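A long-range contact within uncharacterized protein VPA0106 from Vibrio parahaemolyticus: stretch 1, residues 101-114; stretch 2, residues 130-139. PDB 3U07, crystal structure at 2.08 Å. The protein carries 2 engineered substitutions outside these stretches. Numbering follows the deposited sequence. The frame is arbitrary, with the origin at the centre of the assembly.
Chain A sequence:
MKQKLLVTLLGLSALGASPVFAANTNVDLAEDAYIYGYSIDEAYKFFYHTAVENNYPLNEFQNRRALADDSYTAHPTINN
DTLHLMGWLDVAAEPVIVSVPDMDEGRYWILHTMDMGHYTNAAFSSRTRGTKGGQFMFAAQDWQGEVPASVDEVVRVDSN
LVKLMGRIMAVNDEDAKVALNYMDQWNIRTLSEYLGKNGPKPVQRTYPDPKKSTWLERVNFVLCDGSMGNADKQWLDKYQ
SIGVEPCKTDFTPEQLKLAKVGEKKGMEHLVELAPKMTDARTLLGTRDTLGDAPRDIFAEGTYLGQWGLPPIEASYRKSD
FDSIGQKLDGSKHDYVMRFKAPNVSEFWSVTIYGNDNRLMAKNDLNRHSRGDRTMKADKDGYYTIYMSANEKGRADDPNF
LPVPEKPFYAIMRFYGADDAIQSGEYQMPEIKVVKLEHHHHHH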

# COMPACT_ATOMS: atom_id res chain seq x y z
N PRO A 101 -18.07 -7.59 -7.83
CA PRO A 101 -19.53 -7.59 -7.69
C PRO A 101 -20.05 -6.36 -6.96
O PRO A 101 -19.30 -5.74 -6.21
N ASP A 102 -21.30 -6.00 -7.20
CA ASP A 102 -21.88 -4.87 -6.47
C ASP A 102 -21.86 -5.36 -5.02
O ASP A 102 -22.16 -6.53 -4.74
N MSE A 103 -21.48 -4.48 -4.10
CA MSE A 103 -21.39 -4.84 -2.69
C MSE A 103 -22.61 -4.34 -1.92
O MSE A 103 -23.41 -3.57 -2.46
N ASP A 104 -22.73 -4.76 -0.67
CA ASP A 104 -23.86 -4.34 0.15
C ASP A 104 -23.65 -2.95 0.74
O ASP A 104 -22.52 -2.57 1.07
N GLU A 105 -24.73 -2.19 0.84
CA GLU A 105 -24.67 -0.83 1.35
C GLU A 105 -23.89 -0.69 2.65
O GLU A 105 -24.08 -1.47 3.59
N GLY A 106 -23.02 0.32 2.70
CA GLY A 106 -22.24 0.57 3.89
C GLY A 106 -20.90 -0.14 4.02
O GLY A 106 -20.02 0.35 4.73
N ARG A 107 -20.71 -1.26 3.34
CA ARG A 107 -19.46 -1.99 3.46
C ARG A 107 -18.31 -1.34 2.69
O ARG A 107 -18.41 -1.09 1.49
N TYR A 108 -17.22 -1.06 3.39
CA TYR A 108 -16.05 -0.46 2.76
C TYR A 108 -15.32 -1.54 1.96
O TYR A 108 -15.22 -2.69 2.39
N TRP A 109 -14.83 -1.16 0.79
CA TRP A 109 -14.07 -2.07 -0.07
C TRP A 109 -13.21 -1.24 -0.99
O TRP A 109 -13.51 -0.08 -1.26
N ILE A 110 -12.12 -1.84 -1.46
CA ILE A 110 -11.23 -1.13 -2.36
C ILE A 110 -10.40 -2.09 -3.20
O ILE A 110 -9.95 -3.13 -2.70
N LEU A 111 -10.26 -1.77 -4.48
CA LEU A 111 -9.43 -2.55 -5.39
C LEU A 111 -8.26 -1.59 -5.64
O LEU A 111 -8.44 -0.51 -6.20
N HIS A 112 -7.07 -1.98 -5.21
CA HIS A 112 -5.90 -1.12 -5.33
C HIS A 112 -4.79 -1.78 -6.15
O HIS A 112 -4.34 -2.88 -5.83
N THR A 113 -4.34 -1.11 -7.21
CA THR A 113 -3.28 -1.64 -8.05
C THR A 113 -2.15 -0.64 -8.18
O THR A 113 -2.38 0.56 -8.19
N MSE A 114 -0.93 -1.16 -8.26
CA MSE A 114 0.25 -0.31 -8.40
C MSE A 114 1.19 -0.93 -9.42
O MSE A 114 1.24 -2.15 -9.56
N GLY A 130 -19.40 3.79 -3.88
CA GLY A 130 -20.46 3.25 -3.05
C GLY A 130 -20.47 1.74 -3.23
O GLY A 130 -19.43 1.09 -3.21
N THR A 131 -21.66 1.19 -3.44
CA THR A 131 -21.82 -0.25 -3.62
C THR A 131 -21.47 -0.76 -5.02
O THR A 131 -21.35 -1.97 -5.24
N LYS A 132 -21.30 0.16 -5.96
CA LYS A 132 -21.05 -0.20 -7.36
C LYS A 132 -19.68 -0.79 -7.70
O LYS A 132 -18.66 -0.10 -7.65
N GLY A 133 -19.69 -2.07 -8.05
CA GLY A 133 -18.47 -2.75 -8.44
C GLY A 133 -18.39 -2.63 -9.95
O GLY A 133 -18.76 -1.59 -10.50
N GLY A 134 -17.92 -3.68 -10.63
CA GLY A 134 -17.84 -3.61 -12.08
C GLY A 134 -16.77 -4.47 -12.71
O GLY A 134 -16.12 -5.28 -12.04
N GLN A 135 -16.61 -4.32 -14.02
CA GLN A 135 -15.61 -5.06 -14.78
C GLN A 135 -14.50 -4.06 -15.07
O GLN A 135 -14.67 -3.14 -15.86
N PHE A 136 -13.35 -4.23 -14.42
CA PHE A 136 -12.24 -3.30 -14.58
C PHE A 136 -11.14 -3.92 -15.41
O PHE A 136 -10.54 -4.92 -15.02
N MSE A 137 -10.89 -3.32 -16.57
CA MSE A 137 -9.88 -3.85 -17.46
C MSE A 137 -8.57 -3.10 -17.36
O MSE A 137 -8.53 -1.87 -17.42
N PHE A 138 -7.49 -3.86 -17.20
CA PHE A 138 -6.15 -3.31 -17.12
C PHE A 138 -5.45 -3.69 -18.41
O PHE A 138 -5.39 -4.87 -18.76
N ALA A 139 -4.94 -2.70 -19.12
CA ALA A 139 -4.26 -2.96 -20.38
C ALA A 139 -2.95 -2.21 -20.43
O ALA A 139 -2.80 -1.16 -19.80

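Where two strands lie too far apart to share backbone hydrogen bonds, side chains can fill the space between them while polar groups fasten the adjoining loops, and the contact between residues 101-114 and 130-139 of VPA0106 is a compact example. The strongest interaction is the salt bridge in which Lys132 NZ donates to Asp102 OD2 at 2.7 Å. The CA-to-CB bond of Lys132 points away from the first stretch, yet its chain, with chi1 t, chi2 p, and chi3 and chi4 both t, brings the ammonium group back to the carboxylate. Asp102, with chi1 m, sets off sideways and ends closer to its partners. Its other oxygen, OD1, accepts a hydrogen bond from Gly133 N at 3.1 Å, so one carboxylate holds both a side chain and the backbone of the neighbouring residue.

Backbone groups reinforce this clasp. Met103 N donates to Thr131 O at 2.8 Å, and Asp102 CA makes a CA-H...O contact with Thr131 O at 3.2 Å. The approach is tight enough to matter at Gly133: a CB there would point toward the first stretch and lie 2.5 Å from Pro101 O, a clash that glycine avoids.

Trp109, at the start of its strand, reaches the loop of the second stretch. Its CA-to-CB bond points toward the second stretch with chi1 p and chi2 at -88°, which brings the edge of the indole up to backbone carbonyls. NE1 donates to Gly130 O at 2.9 Å, satisfying the polar atom of an otherwise apolar, buried ring, while CZ2 lies 3.3 Å from Lys132 O, also near the ring plane. Nearby, Thr131, with chi1 p, sets its methyl CG2 3.5 Å from Glu105 CA. That residue lies in the type II turn from Asp104 to Arg107, which is braced within its own stretch by the salt bridge from Arg107 NE to Asp104 OD1 at 2.7 Å.

Farther along, the two strands run almost parallel, but their axes approach no closer than 11.3 Å, so side chains must span the gap. Alternate residues do so: the CA-to-CB bonds of Leu111 and Thr113 point toward the second stretch, and those of Phe136 and Phe138 toward the first. Leu111 (chi1 t, chi2 p) places CD2 4.0 Å from Phe136 CD2 and, more loosely, 4.5 Å from Phe138 CZ, the latter at the ring edge. Both phenylalanines have chi1 m. Thr113, with chi1 p, brings OG1 within 3.4 Å of Phe138 CE2; this hydroxyl finds its hydrogen bond elsewhere in the structure.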

# COMPACT_ATOMS: atom_id res chain seq x y z
CB PRO A 101 -19.79 -8.85 -6.86
CG PRO A 101 -18.59 -8.87 -5.94
CD PRO A 101 -17.45 -8.57 -6.91
CB ASP A 102 -23.32 -4.59 -6.93
CG ASP A 102 -23.38 -3.91 -8.30
OD1 ASP A 102 -22.32 -3.48 -8.81
OD2 ASP A 102 -24.48 -3.80 -8.87
CB MSE A 103 -20.12 -4.23 -2.08
CG MSE A 103 -19.20 -5.21 -1.36
SE MSE A 103 -18.05 -6.21 -2.57
CE MSE A 103 -17.30 -4.73 -3.54
CB ASP A 104 -24.15 -5.37 1.25
CG ASP A 104 -22.92 -5.72 2.09
OD1 ASP A 104 -21.77 -5.56 1.61
OD2 ASP A 104 -23.12 -6.17 3.24
CB GLU A 105 -26.08 -0.27 1.55
CG GLU A 105 -26.09 1.18 1.99
CD GLU A 105 -27.48 1.76 2.08
OE1 GLU A 105 -28.02 1.86 3.20
OE2 GLU A 105 -28.04 2.10 1.02
CB ARG A 107 -19.63 -3.44 2.99
CG ARG A 107 -18.44 -4.33 3.31
CD ARG A 107 -18.64 -5.74 2.81
NE ARG A 107 -19.85 -6.34 3.36
CZ ARG A 107 -19.97 -6.80 4.60
NH1 ARG A 107 -18.95 -6.73 5.44
NH2 ARG A 107 -21.13 -7.32 5.01
CB TYR A 108 -15.07 0.09 3.81
CG TYR A 108 -13.78 0.63 3.20
CD1 TYR A 108 -13.71 1.93 2.72
CD2 TYR A 108 -12.66 -0.18 3.06
CE1 TYR A 108 -12.55 2.42 2.11
CE2 TYR A 108 -11.49 0.29 2.45
CZ TYR A 108 -11.44 1.59 1.98
OH TYR A 108 -10.30 2.07 1.37
CB TRP A 109 -14.99 -2.97 -0.91
CG TRP A 109 -15.85 -2.21 -1.88
CD1 TRP A 109 -17.09 -1.69 -1.64
CD2 TRP A 109 -15.55 -1.91 -3.25
NE1 TRP A 109 -17.58 -1.08 -2.77
CE2 TRP A 109 -16.65 -1.20 -3.77
CE3 TRP A 109 -14.45 -2.17 -4.07
CZ2 TRP A 109 -16.68 -0.75 -5.10
CZ3 TRP A 109 -14.48 -1.72 -5.39
CH2 TRP A 109 -15.59 -1.02 -5.89
CB ILE A 110 -10.28 -0.19 -1.57
CG1 ILE A 110 -9.41 0.61 -2.54
CG2 ILE A 110 -9.42 -1.00 -0.60
CD1 ILE A 110 -8.74 1.80 -1.89
CB LEU A 111 -10.16 -2.86 -6.70
CG LEU A 111 -9.33 -3.43 -7.85
CD1 LEU A 111 -8.59 -4.69 -7.40
CD2 LEU A 111 -10.24 -3.73 -9.03
CB HIS A 112 -5.40 -0.80 -3.92
CG HIS A 112 -4.14 -0.00 -3.87
ND1 HIS A 112 -3.20 -0.16 -2.88
CD2 HIS A 112 -3.67 0.98 -4.68
CE1 HIS A 112 -2.20 0.68 -3.08
NE2 HIS A 112 -2.46 1.38 -4.17
CB THR A 113 -3.79 -2.00 -9.48
OG1 THR A 113 -4.40 -0.85 -10.07
CG2 THR A 113 -4.80 -3.14 -9.43
CB MSE A 114 0.97 -0.18 -7.05
CG MSE A 114 0.13 0.54 -5.99
SE MSE A 114 1.06 0.74 -4.29
CE MSE A 114 0.77 -1.07 -3.70
CB THR A 131 -23.27 -0.67 -3.36
OG1 THR A 131 -24.13 0.03 -4.28
CG2 THR A 131 -23.69 -0.35 -1.93
CB LYS A 132 -21.32 1.02 -8.25
CG LYS A 132 -21.68 0.66 -9.69
CD LYS A 132 -22.99 -0.10 -9.69
CE LYS A 132 -23.22 -0.87 -10.98
NZ LYS A 132 -24.32 -1.87 -10.81
CB GLN A 135 -16.21 -5.58 -16.09
CG GLN A 135 -17.40 -6.52 -15.93
CD GLN A 135 -17.06 -7.78 -15.14
OE1 GLN A 135 -15.90 -8.14 -14.99
NE2 GLN A 135 -18.09 -8.46 -14.66
CB PHE A 136 -11.75 -2.88 -13.19
CG PHE A 136 -12.84 -2.31 -12.32
CD1 PHE A 136 -13.33 -1.03 -12.56
CD2 PHE A 136 -13.41 -3.06 -11.30
CE1 PHE A 136 -14.37 -0.50 -11.78
CE2 PHE A 136 -14.45 -2.54 -10.52
CZ PHE A 136 -14.93 -1.26 -10.76
CB MSE A 137 -10.40 -3.81 -18.91
CG MSE A 137 -9.49 -4.53 -19.91
SE MSE A 137 -10.21 -4.60 -21.73
CE MSE A 137 -9.38 -3.01 -22.38
CB PHE A 138 -5.41 -3.89 -15.91
CG PHE A 138 -6.04 -3.54 -14.61
CD1 PHE A 138 -7.21 -4.18 -14.19
CD2 PHE A 138 -5.51 -2.51 -13.83
CE1 PHE A 138 -7.84 -3.79 -13.01
CE2 PHE A 138 -6.14 -2.12 -12.65
CZ PHE A 138 -7.31 -2.76 -12.24
CB ALA A 139 -5.15 -2.54 -21.56